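Local coordinates for Hit-like protein involved in cell-cycle regulation (Bartonella henselae, PDB 3LB5) that probably binds nucleotides through a histidine triad (HIT) fold and may take part in cell-cycle regulation, at residues H64-N75 / Q119-P130; M55-G63 / I143-A154. All blocks are in the same frame, centred on the assembly; numbering follows the deposited sequence.

Contact 1: residues H64-N75 / Q119-P130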
loop_
_atom_site.group_PDB
_atom_site.type_symbol
_atom_site.label_atom_id
_atom_site.label_comp_id
_atom_site.label_asym_id
_atom_site.label_seq_id
_atom_site.Cartn_x
_atom_site.Cartn_y
_atom_site.Cartn_z
ATOM N N HIS B 64 14.078 -2.382 -5.487
ATOM C CA HIS B 64 12.899 -2.812 -4.693
ATOM C C HIS B 64 13.256 -2.736 -3.200
ATOM O O HIS B 64 14.192 -3.411 -2.733
ATOM C CB HIS B 64 12.550 -4.247 -5.119
ATOM C CG HIS B 64 11.375 -4.876 -4.415
ATOM N ND1 HIS B 64 10.811 -6.044 -4.872
ATOM C CD2 HIS B 64 10.672 -4.532 -3.306
ATOM C CE1 HIS B 64 9.819 -6.405 -4.073
ATOM N NE2 HIS B 64 9.716 -5.507 -3.111
ATOM N N THR B 65 12.523 -1.889 -2.488
ATOM C CA THR B 65 12.781 -1.564 -1.091
ATOM C C THR B 65 11.574 -1.939 -0.233
ATOM O O THR B 65 10.409 -1.855 -0.687
ATOM C CB THR B 65 13.080 -0.058 -0.945
ATOM O OG1 THR B 65 14.111 0.320 -1.867
ATOM C CG2 THR B 65 13.524 0.312 0.504
ATOM N N LEU B 66 11.863 -2.348 1.009
ATOM C CA LEU B 66 10.827 -2.648 1.983
ATOM C C LEU B 66 10.840 -1.595 3.086
ATOM O O LEU B 66 11.910 -1.141 3.510
ATOM C CB LEU B 66 11.056 -4.035 2.592
ATOM C CG LEU B 66 11.139 -5.188 1.601
ATOM C CD1 LEU B 66 11.324 -6.517 2.331
ATOM C CD2 LEU B 66 9.889 -5.213 0.761
ATOM N N VAL B 67 9.659 -1.218 3.562
ATOM C CA VAL B 67 9.584 -0.288 4.714
ATOM C C VAL B 67 8.823 -0.996 5.835
ATOM O O VAL B 67 7.719 -1.516 5.600
ATOM C CB VAL B 67 8.843 1.002 4.352
ATOM C CG1 VAL B 67 8.517 1.841 5.617
ATOM C CG2 VAL B 67 9.685 1.850 3.377
ATOM N N ILE B 68 9.435 -1.052 7.026
ATOM C CA ILE B 68 8.782 -1.693 8.190
ATOM C C ILE B 68 8.725 -0.759 9.393
ATOM O O ILE B 68 9.649 0.041 9.600
ATOM C CB ILE B 68 9.487 -3.035 8.650
ATOM C CG1 ILE B 68 10.928 -2.795 9.134
ATOM C CG2 ILE B 68 9.411 -4.137 7.580
ATOM C CD1 ILE B 68 11.592 -4.115 9.699
ATOM N N PRO B 69 7.674 -0.905 10.235
ATOM C CA PRO B 69 7.735 -0.285 11.554
ATOM C C PRO B 69 8.745 -1.036 12.456
ATOM O O PRO B 69 8.965 -2.234 12.302
ATOM C CB PRO B 69 6.310 -0.463 12.076
ATOM C CG PRO B 69 5.868 -1.783 11.432
ATOM C CD PRO B 69 6.491 -1.783 10.083
ATOM N N LYS B 70 9.335 -0.335 13.408
ATOM C CA LYS B 70 10.174 -0.988 14.393
ATOM C C LYS B 70 9.249 -1.609 15.447
ATOM O O LYS B 70 9.619 -2.588 16.124
ATOM C CB LYS B 70 11.113 0.039 15.024
ATOM C CG LYS B 70 12.274 0.437 14.121
ATOM C CD LYS B 70 13.190 1.417 14.844
ATOM C CE LYS B 70 14.512 1.583 14.085
ATOM N NZ LYS B 70 15.409 2.618 14.672
ATOM N N LYS B 71 8.061 -1.025 15.607
ATOM C CA LYS B 71 7.086 -1.606 16.515
ATOM C C LYS B 71 6.358 -2.760 15.835
ATOM O O LYS B 71 5.803 -2.587 14.754
ATOM C CB LYS B 71 6.113 -0.564 17.067
ATOM C CG LYS B 71 5.083 -1.139 18.083
ATOM C CD LYS B 71 4.161 -0.037 18.627
ATOM C CE LYS B 71 3.382 -0.519 19.836
ATOM N NZ LYS B 71 2.382 -1.582 19.454
ATOM N N GLY B 72 6.366 -3.923 16.492
ATOM C CA GLY B 72 5.837 -5.160 15.926
ATOM C C GLY B 72 4.319 -5.228 15.752
ATOM O O GLY B 72 3.561 -4.883 16.652
ATOM N N SER B 73 3.880 -5.637 14.566
ATOM C CA SER B 73 2.521 -6.150 14.367
ATOM C C SER B 73 2.625 -7.147 13.230
ATOM O O SER B 73 3.560 -7.071 12.429
ATOM C CB SER B 73 1.494 -5.037 14.059
ATOM O OG SER B 73 1.742 -4.392 12.826
ATOM N N ARG B 74 1.699 -8.097 13.166
ATOM C CA ARG B 74 1.729 -9.098 12.089
ATOM C C ARG B 74 1.553 -8.454 10.713
ATOM O O ARG B 74 2.160 -8.891 9.733
ATOM C CB ARG B 74 0.622 -10.138 12.294
ATOM C CG ARG B 74 0.854 -11.029 13.541
ATOM C CD ARG B 74 -0.196 -12.084 13.712
ATOM N NE ARG B 74 -0.215 -13.077 12.646
ATOM C CZ ARG B 74 -1.058 -13.092 11.614
ATOM N NH1 ARG B 74 -1.982 -12.137 11.458
ATOM N NH2 ARG B 74 -0.978 -14.087 10.723
ATOM N N ASN B 75 0.681 -7.450 10.646
ATOM C CA ASN B 75 0.359 -6.802 9.367
ATOM C C ASN B 75 -0.391 -5.498 9.610
ATOM O O ASN B 75 -0.263 -4.915 10.691
ATOM C CB ASN B 75 -0.366 -7.776 8.401
ATOM C CG ASN B 75 -1.657 -8.338 8.964
ATOM O OD1 ASN B 75 -2.401 -7.661 9.662
ATOM N ND2 ASN B 75 -1.958 -9.574 8.605
ATOM N N GLN B 119 1.303 -12.685 1.831
ATOM C CA GLN B 119 2.237 -12.158 2.826
ATOM C C GLN B 119 3.205 -13.296 3.185
ATOM O O GLN B 119 2.768 -14.403 3.493
ATOM C CB GLN B 119 1.516 -11.661 4.083
ATOM C CG GLN B 119 2.464 -11.002 5.093
ATOM C CD GLN B 119 1.776 -10.442 6.334
ATOM O OE1 GLN B 119 0.625 -10.737 6.622
ATOM N NE2 GLN B 119 2.503 -9.624 7.075
ATOM N N THR B 120 4.505 -13.042 3.111
ATOM C CA THR B 120 5.496 -14.121 3.348
ATOM C C THR B 120 6.193 -14.020 4.701
ATOM O O THR B 120 6.597 -15.038 5.276
ATOM C CB THR B 120 6.557 -14.214 2.233
ATOM O OG1 THR B 120 7.109 -12.920 1.980
ATOM C CG2 THR B 120 5.939 -14.772 0.946
ATOM N N VAL B 121 6.326 -12.804 5.212
ATOM C CA VAL B 121 6.908 -12.591 6.553
ATOM C C VAL B 121 5.849 -11.861 7.348
ATOM O O VAL B 121 5.334 -10.855 6.888
ATOM C CB VAL B 121 8.202 -11.733 6.505
ATOM C CG1 VAL B 121 8.735 -11.476 7.936
ATOM C CG2 VAL B 121 9.229 -12.396 5.615
ATOM N N TYR B 122 5.511 -12.397 8.521
ATOM C CA TYR B 122 4.392 -11.905 9.321
ATOM C C TYR B 122 4.769 -10.768 10.260
ATOM O O TYR B 122 4.524 -10.809 11.462
ATOM C CB TYR B 122 3.690 -13.064 10.022
ATOM C CG TYR B 122 2.970 -13.892 8.997
ATOM C CD1 TYR B 122 1.738 -13.486 8.503
ATOM C CD2 TYR B 122 3.553 -15.034 8.464
ATOM C CE1 TYR B 122 1.092 -14.202 7.512
ATOM C CE2 TYR B 122 2.896 -15.779 7.475
ATOM C CZ TYR B 122 1.664 -15.342 7.013
ATOM O OH TYR B 122 0.987 -16.068 6.064
ATOM N N HIS B 123 5.406 -9.766 9.657
ATOM C CA HIS B 123 5.623 -8.458 10.249
ATOM C C HIS B 123 5.167 -7.391 9.220
ATOM O O HIS B 123 5.370 -7.567 8.013
ATOM C CB HIS B 123 7.112 -8.294 10.571
ATOM C CG HIS B 123 7.433 -7.011 11.263
ATOM N ND1 HIS B 123 7.468 -6.905 12.636
ATOM C CD2 HIS B 123 7.699 -5.776 10.776
ATOM C CE1 HIS B 123 7.748 -5.653 12.969
ATOM N NE2 HIS B 123 7.911 -4.950 11.859
ATOM N N LEU B 124 4.535 -6.310 9.676
ATOM C CA LEU B 124 4.039 -5.268 8.752
ATOM C C LEU B 124 5.158 -4.764 7.835
ATOM O O LEU B 124 6.173 -4.315 8.305
ATOM C CB LEU B 124 3.394 -4.086 9.511
ATOM C CG LEU B 124 2.826 -2.909 8.680
ATOM C CD1 LEU B 124 1.802 -3.349 7.609
ATOM C CD2 LEU B 124 2.228 -1.852 9.603
ATOM N N HIS B 125 4.995 -4.911 6.527
ATOM C CA HIS B 125 5.922 -4.302 5.590
ATOM C C HIS B 125 5.218 -3.800 4.340
ATOM O O HIS B 125 4.320 -4.473 3.822
ATOM C CB HIS B 125 7.071 -5.254 5.218
ATOM C CG HIS B 125 6.630 -6.556 4.607
ATOM N ND1 HIS B 125 5.963 -7.523 5.327
ATOM C CD2 HIS B 125 6.809 -7.069 3.361
ATOM C CE1 HIS B 125 5.721 -8.569 4.545
ATOM N NE2 HIS B 125 6.237 -8.326 3.352
ATOM N N PHE B 126 5.642 -2.628 3.855
ATOM C CA PHE B 126 5.243 -2.112 2.533
ATOM C C PHE B 126 6.347 -2.381 1.509
ATOM O O PHE B 126 7.535 -2.183 1.788
ATOM C CB PHE B 126 4.957 -0.607 2.590
ATOM C CG PHE B 126 3.656 -0.258 3.264
ATOM C CD1 PHE B 126 2.591 0.222 2.518
ATOM C CD2 PHE B 126 3.510 -0.375 4.652
ATOM C CE1 PHE B 126 1.376 0.546 3.140
ATOM C CE2 PHE B 126 2.300 -0.039 5.290
ATOM C CZ PHE B 126 1.232 0.422 4.521
ATOM N N HIS B 127 5.949 -2.890 0.347
ATOM C CA HIS B 127 6.830 -3.000 -0.813
ATOM C C HIS B 127 6.847 -1.694 -1.605
ATOM O O HIS B 127 5.776 -1.141 -1.948
ATOM C CB HIS B 127 6.329 -4.105 -1.763
ATOM C CG HIS B 127 6.355 -5.464 -1.172
ATOM N ND1 HIS B 127 7.484 -6.261 -1.206
ATOM C CD2 HIS B 127 5.389 -6.197 -0.569
ATOM C CE1 HIS B 127 7.217 -7.420 -0.627
ATOM N NE2 HIS B 127 5.952 -7.410 -0.237
ATOM N N ILE B 128 8.052 -1.209 -1.921
ATOM C CA ILE B 128 8.203 -0.066 -2.837
ATOM C C ILE B 128 8.990 -0.520 -4.074
ATOM O O ILE B 128 10.196 -0.794 -4.006
ATOM C CB ILE B 128 8.861 1.174 -2.187
ATOM C CG1 ILE B 128 8.001 1.730 -1.043
ATOM C CG2 ILE B 128 8.968 2.306 -3.205
ATOM C CD1 ILE B 128 8.309 1.193 0.293
ATOM N N ILE B 129 8.276 -0.638 -5.191
ATOM C CA ILE B 129 8.826 -1.261 -6.393
ATOM C C ILE B 129 8.869 -0.291 -7.572
ATOM O O ILE B 129 7.820 0.165 -8.054
ATOM C CB ILE B 129 8.051 -2.559 -6.787
ATOM C CG1 ILE B 129 7.824 -3.465 -5.563
ATOM C CG2 ILE B 129 8.757 -3.293 -7.958
ATOM C CD1 ILE B 129 6.928 -4.662 -5.837
ATOM N N PRO B 130 10.082 0.006 -8.068
ATOM C CA PRO B 130 10.154 0.791 -9.291
ATOM C C PRO B 130 9.677 0.033 -10.538
ATOM O O PRO B 130 9.928 -1.181 -10.702
ATOM C CB PRO B 130 11.643 1.142 -9.404
ATOM C CG PRO B 130 12.359 0.072 -8.671
ATOM C CD PRO B 130 11.403 -0.523 -7.658
#
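Val67 and Ile128 pack on one face of two neighbouring inner strands of the antiparallel HIT-fold sheet, while His64 and His127 meet toward the other. Segment 119-130 carries the His-x-His-x-His signature of the family, His123, His125 and His127, and an unknown ligand lies close to Leu66 on the histidine face. The tight part is the strand pairing: Thr65 with Ile128 and Val67 with Phe126 are hydrogen-bonded pairs, and the methyls Val67 CG2 and Ile128 CD1 are pressed to 3.4 Å. Thr65, Pro69 and Phe126 on this side meet helix 81-101, and Phe126 also touches Ile88 of the second subunit. Across the sheet, His64 NE2 and His127 ND1 share a hydrogen bond of 3.0 Å at the ring rims, and His64 ND1 is hydrogen-bonded to Gln60 N. Ile129 CG1 sits over the centre of the His64 face, a CH-pi contact at 3.7 Å. The more open side is at Lys71, Gly72, Arg74 and Tyr122, where the Arg74 guanidinium, salt-bridged to Glu114, runs beside the Tyr122 ring, planes 14° apart. Buried bonds hold this loop from within: Gln119, extended with CG anti to the backbone N (chi1 -175°), gives NE2 to Arg74 O at 2.8 Å. His123, whose ND1 is hydrogen-bonded to Tyr26 OH, directs NE2 in its ring plane to Pro69 O, 2.9 Å away.

Contact 2: residues M55-G63 / I143-A154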
loop_
_atom_site.group_PDB
_atom_site.type_symbol
_atom_site.label_atom_id
_atom_site.label_comp_id
_atom_site.label_asym_id
_atom_site.label_seq_id
_atom_site.Cartn_x
_atom_site.Cartn_y
_atom_site.Cartn_z
ATOM N N MET B 55 16.727 -2.999 1.650
ATOM C CA MET B 55 16.626 -3.651 0.359
ATOM C C MET B 55 15.984 -5.024 0.488
ATOM O O MET B 55 16.345 -5.811 1.377
ATOM C CB MET B 55 18.018 -3.767 -0.280
ATOM C CG MET B 55 18.780 -2.430 -0.407
ATOM S SD MET B 55 17.779 -1.099 -1.096
ATOM C CE MET B 55 17.546 -1.764 -2.756
ATOM N N ASP B 56 15.028 -5.306 -0.399
ATOM C CA ASP B 56 14.507 -6.660 -0.541
ATOM C C ASP B 56 15.601 -7.537 -1.167
ATOM O O ASP B 56 16.169 -7.168 -2.198
ATOM C CB ASP B 56 13.257 -6.642 -1.443
ATOM C CG ASP B 56 12.461 -7.947 -1.390
ATOM O OD1 ASP B 56 13.062 -9.041 -1.349
ATOM O OD2 ASP B 56 11.214 -7.890 -1.399
ATOM N N ILE B 57 15.906 -8.686 -0.553
ATOM C CA ILE B 57 16.962 -9.580 -1.061
ATOM C C ILE B 57 16.537 -10.476 -2.235
ATOM O O ILE B 57 17.382 -11.122 -2.860
ATOM C CB ILE B 57 17.639 -10.452 0.052
ATOM C CG1 ILE B 57 16.662 -11.481 0.643
ATOM C CG2 ILE B 57 18.314 -9.543 1.126
ATOM C CD1 ILE B 57 17.310 -12.441 1.623
ATOM N N MET B 58 15.243 -10.514 -2.533
ATOM C CA MET B 58 14.779 -11.181 -3.753
ATOM C C MET B 58 13.929 -10.188 -4.537
ATOM O O MET B 58 12.706 -10.336 -4.615
ATOM C CB MET B 58 13.992 -12.448 -3.425
ATOM C CG MET B 58 14.842 -13.596 -2.881
ATOM S SD MET B 58 13.788 -14.872 -2.149
ATOM C CE MET B 58 13.483 -14.154 -0.545
ATOM N N PRO B 59 14.568 -9.144 -5.093
ATOM C CA PRO B 59 13.756 -8.021 -5.582
ATOM C C PRO B 59 12.979 -8.371 -6.845
ATOM O O PRO B 59 13.448 -9.171 -7.666
ATOM C CB PRO B 59 14.802 -6.944 -5.889
ATOM C CG PRO B 59 16.035 -7.705 -6.210
ATOM C CD PRO B 59 16.009 -8.897 -5.280
ATOM N N GLN B 60 11.798 -7.777 -6.987
ATOM C CA GLN B 60 11.000 -7.943 -8.203
ATOM C C GLN B 60 11.445 -6.977 -9.294
ATOM O O GLN B 60 11.052 -7.124 -10.449
ATOM C CB GLN B 60 9.515 -7.754 -7.896
ATOM C CG GLN B 60 8.939 -8.815 -6.971
ATOM C CD GLN B 60 7.491 -8.542 -6.626
ATOM O OE1 GLN B 60 7.162 -8.257 -5.478
ATOM N NE2 GLN B 60 6.617 -8.627 -7.622
ATOM N N ALA B 61 12.252 -5.986 -8.919
ATOM C CA ALA B 61 12.897 -5.058 -9.852
ATOM C C ALA B 61 14.087 -4.447 -9.124
ATOM O O ALA B 61 14.075 -4.384 -7.891
ATOM C CB ALA B 61 11.912 -3.962 -10.318
ATOM N N PRO B 62 15.122 -3.999 -9.859
ATOM C CA PRO B 62 16.271 -3.463 -9.118
ATOM C C PRO B 62 15.899 -2.201 -8.346
ATOM O O PRO B 62 15.195 -1.328 -8.874
ATOM C CB PRO B 62 17.291 -3.155 -10.220
ATOM C CG PRO B 62 16.870 -4.041 -11.377
ATOM C CD PRO B 62 15.376 -4.038 -11.313
ATOM N N GLY B 63 16.328 -2.134 -7.090
ATOM C CA GLY B 63 15.952 -1.016 -6.211
ATOM C C GLY B 63 14.720 -1.229 -5.326
ATOM O O GLY B 63 14.364 -0.349 -4.529
ATOM N N ILE B 143 15.399 -16.227 -5.966
ATOM C CA ILE B 143 16.774 -15.897 -6.345
ATOM C C ILE B 143 17.252 -14.755 -5.442
ATOM O O ILE B 143 16.728 -13.640 -5.521
ATOM C CB ILE B 143 16.861 -15.462 -7.840
ATOM C CG1 ILE B 143 16.160 -16.481 -8.756
ATOM C CG2 ILE B 143 18.318 -15.240 -8.260
ATOM C CD1 ILE B 143 15.514 -15.874 -9.997
ATOM N N ILE B 144 18.221 -15.034 -4.567
ATOM C CA ILE B 144 18.775 -13.984 -3.703
ATOM C C ILE B 144 19.730 -13.109 -4.525
ATOM O O ILE B 144 20.526 -13.628 -5.308
ATOM C CB ILE B 144 19.486 -14.572 -2.447
ATOM C CG1 ILE B 144 19.823 -13.468 -1.432
ATOM C CG2 ILE B 144 20.726 -15.383 -2.837
ATOM C CD1 ILE B 144 20.301 -13.989 -0.061
ATOM N N THR B 145 19.633 -11.791 -4.370
ATOM C CA THR B 145 20.603 -10.883 -4.988
ATOM C C THR B 145 21.824 -10.751 -4.064
ATOM O O THR B 145 21.650 -10.486 -2.877
ATOM C CB THR B 145 19.983 -9.499 -5.263
ATOM O OG1 THR B 145 18.929 -9.636 -6.215
ATOM C CG2 THR B 145 21.018 -8.533 -5.841
ATOM N N PRO B 146 23.055 -10.928 -4.606
ATOM C CA PRO B 146 24.248 -10.825 -3.750
ATOM C C PRO B 146 24.294 -9.513 -2.957
ATOM O O PRO B 146 23.901 -8.463 -3.468
ATOM C CB PRO B 146 25.401 -10.902 -4.742
ATOM C CG PRO B 146 24.860 -11.732 -5.877
ATOM C CD PRO B 146 23.393 -11.378 -5.970
ATOM N N THR B 147 24.745 -9.593 -1.708
ATOM C CA THR B 147 24.697 -8.448 -0.798
ATOM C C THR B 147 25.400 -7.218 -1.384
ATOM O O THR B 147 24.863 -6.110 -1.324
ATOM C CB THR B 147 25.230 -8.829 0.602
ATOM O OG1 THR B 147 24.413 -9.884 1.134
ATOM C CG2 THR B 147 25.163 -7.634 1.554
ATOM N N GLU B 148 26.572 -7.425 -1.992
ATOM C CA GLU B 148 27.308 -6.334 -2.654
ATOM C C GLU B 148 26.471 -5.556 -3.692
ATOM O O GLU B 148 26.559 -4.324 -3.761
ATOM C CB GLU B 148 28.624 -6.844 -3.265
ATOM N N ILE B 149 25.655 -6.263 -4.479
ATOM C CA ILE B 149 24.762 -5.607 -5.450
ATOM C C ILE B 149 23.643 -4.783 -4.792
ATOM O O ILE B 149 23.334 -3.679 -5.245
ATOM C CB ILE B 149 24.177 -6.598 -6.490
ATOM C CG1 ILE B 149 25.304 -7.204 -7.349
ATOM C CG2 ILE B 149 23.130 -5.897 -7.390
ATOM C CD1 ILE B 149 24.822 -8.200 -8.420
ATOM N N LEU B 150 23.050 -5.316 -3.720
ATOM C CA LEU B 150 22.032 -4.590 -2.963
ATOM C C LEU B 150 22.576 -3.276 -2.432
ATOM O O LEU B 150 21.852 -2.273 -2.397
ATOM C CB LEU B 150 21.506 -5.436 -1.793
ATOM C CG LEU B 150 20.804 -6.724 -2.206
ATOM C CD1 LEU B 150 20.442 -7.518 -0.971
ATOM C CD2 LEU B 150 19.569 -6.382 -3.061
ATOM N N GLU B 151 23.843 -3.300 -2.005
ATOM C CA GLU B 151 24.553 -2.116 -1.492
ATOM C C GLU B 151 24.739 -1.009 -2.528
ATOM O O GLU B 151 24.513 0.166 -2.235
ATOM C CB GLU B 151 25.929 -2.504 -0.924
ATOM C CG GLU B 151 25.893 -3.118 0.461
ATOM C CD GLU B 151 25.518 -2.123 1.570
ATOM O OE1 GLU B 151 25.446 -0.894 1.329
ATOM O OE2 GLU B 151 25.281 -2.586 2.702
ATOM N N GLU B 152 25.169 -1.380 -3.731
ATOM C CA GLU B 152 25.289 -0.420 -4.821
ATOM C C GLU B 152 23.927 0.234 -5.106
ATOM O O GLU B 152 23.849 1.435 -5.354
ATOM C CB GLU B 152 25.899 -1.098 -6.052
ATOM C CG GLU B 152 25.282 -0.737 -7.391
ATOM C CD GLU B 152 25.462 -1.846 -8.418
ATOM O OE1 GLU B 152 24.535 -2.044 -9.233
ATOM O OE2 GLU B 152 26.510 -2.535 -8.394
ATOM N N ASN B 153 22.861 -0.558 -5.025
ATOM C CA ASN B 153 21.504 -0.039 -5.201
ATOM C C ASN B 153 21.059 0.830 -4.028
ATOM O O ASN B 153 20.403 1.868 -4.225
ATOM C CB ASN B 153 20.518 -1.179 -5.490
ATOM C CG ASN B 153 20.741 -1.807 -6.859
ATOM O OD1 ASN B 153 21.343 -1.194 -7.725
ATOM N ND2 ASN B 153 20.245 -3.016 -7.058
ATOM N N ALA B 154 21.444 0.422 -2.821
ATOM C CA ALA B 154 21.167 1.200 -1.606
ATOM C C ALA B 154 21.791 2.597 -1.652
ATOM O O ALA B 154 21.157 3.583 -1.282
ATOM C CB ALA B 154 21.648 0.447 -0.359
HETATM O O HOH W 1 17.831 -4.289 -5.946
#
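Leu150 lays its two methyls against the 55-63 loop, CD1 on Ile57 CG2 at 3.6 Å and CD2 beside the Asp56 carbonyl. In this HIT-domain protein the contact joins the loop between strands 51-55 and 65-69 to the C-terminal helix 147-160 and the segment leading into it. The buried end lies at Met55. Bent at both chi2 and chi3, its chain curls along the helix, so that CG approaches the Ala154 methyl and CE comes to 4.1 Å from Asn153 CB, while Val45 of strand 44-47 touches both Met55 and Ala154. At the other end, where several side chains are exposed, Ile57 and Ile144 cross at an oblique angle, their CD1 methyls 3.8 Å apart. The backbone hydrogen bond between the segments runs from Thr145 N to Ile57 O, 2.8 Å and nearly straight at 167°; the same oxygen also receives a CA-H...O contact from Ile144. It pins the lead-in segment just ahead of Pro146, the N-cap residue of the helix. Close by, Pro59 CD lies 3.2 Å from Thr145 OG1, with CG also close. An Asx turn shapes the loop here: Asp56 OD1 accepts from Met58 N, approached on its anti side and 26° out of the carboxylate plane. The Asp56 side chain lies near an unknown ligand, probably from the crystallisation liquor, which is hydrogen-bonded to Ile57 N. Gly63 has a positive phi (94°), a backbone shape that favours glycine. Its N reaches the helix through a water, which accepts from Gly63 N and from Asn153 ND2, each at 2.9 Å.

How the contacts relate
From the N terminus the chain forms helix 31-36, then strands 44-47 and 51-55, enters the 55-63 loop of contact 2 and passes directly into 64-75, the first half of contact 1. Helix 81-101 and strand 106-113 follow before 119-130 returns to close contact 1. Only later does 143-154 come back to the loop, so contact 1 is nested inside the larger loop closed by contact 2. The first joins neighbouring strands within the sheet; the second fastens the C-terminal helix near the same sheet's edge. They touch directly: His64 O and Asp56 N probably share a hydrogen bond, and Pro130 packs on Ala61 and Pro62.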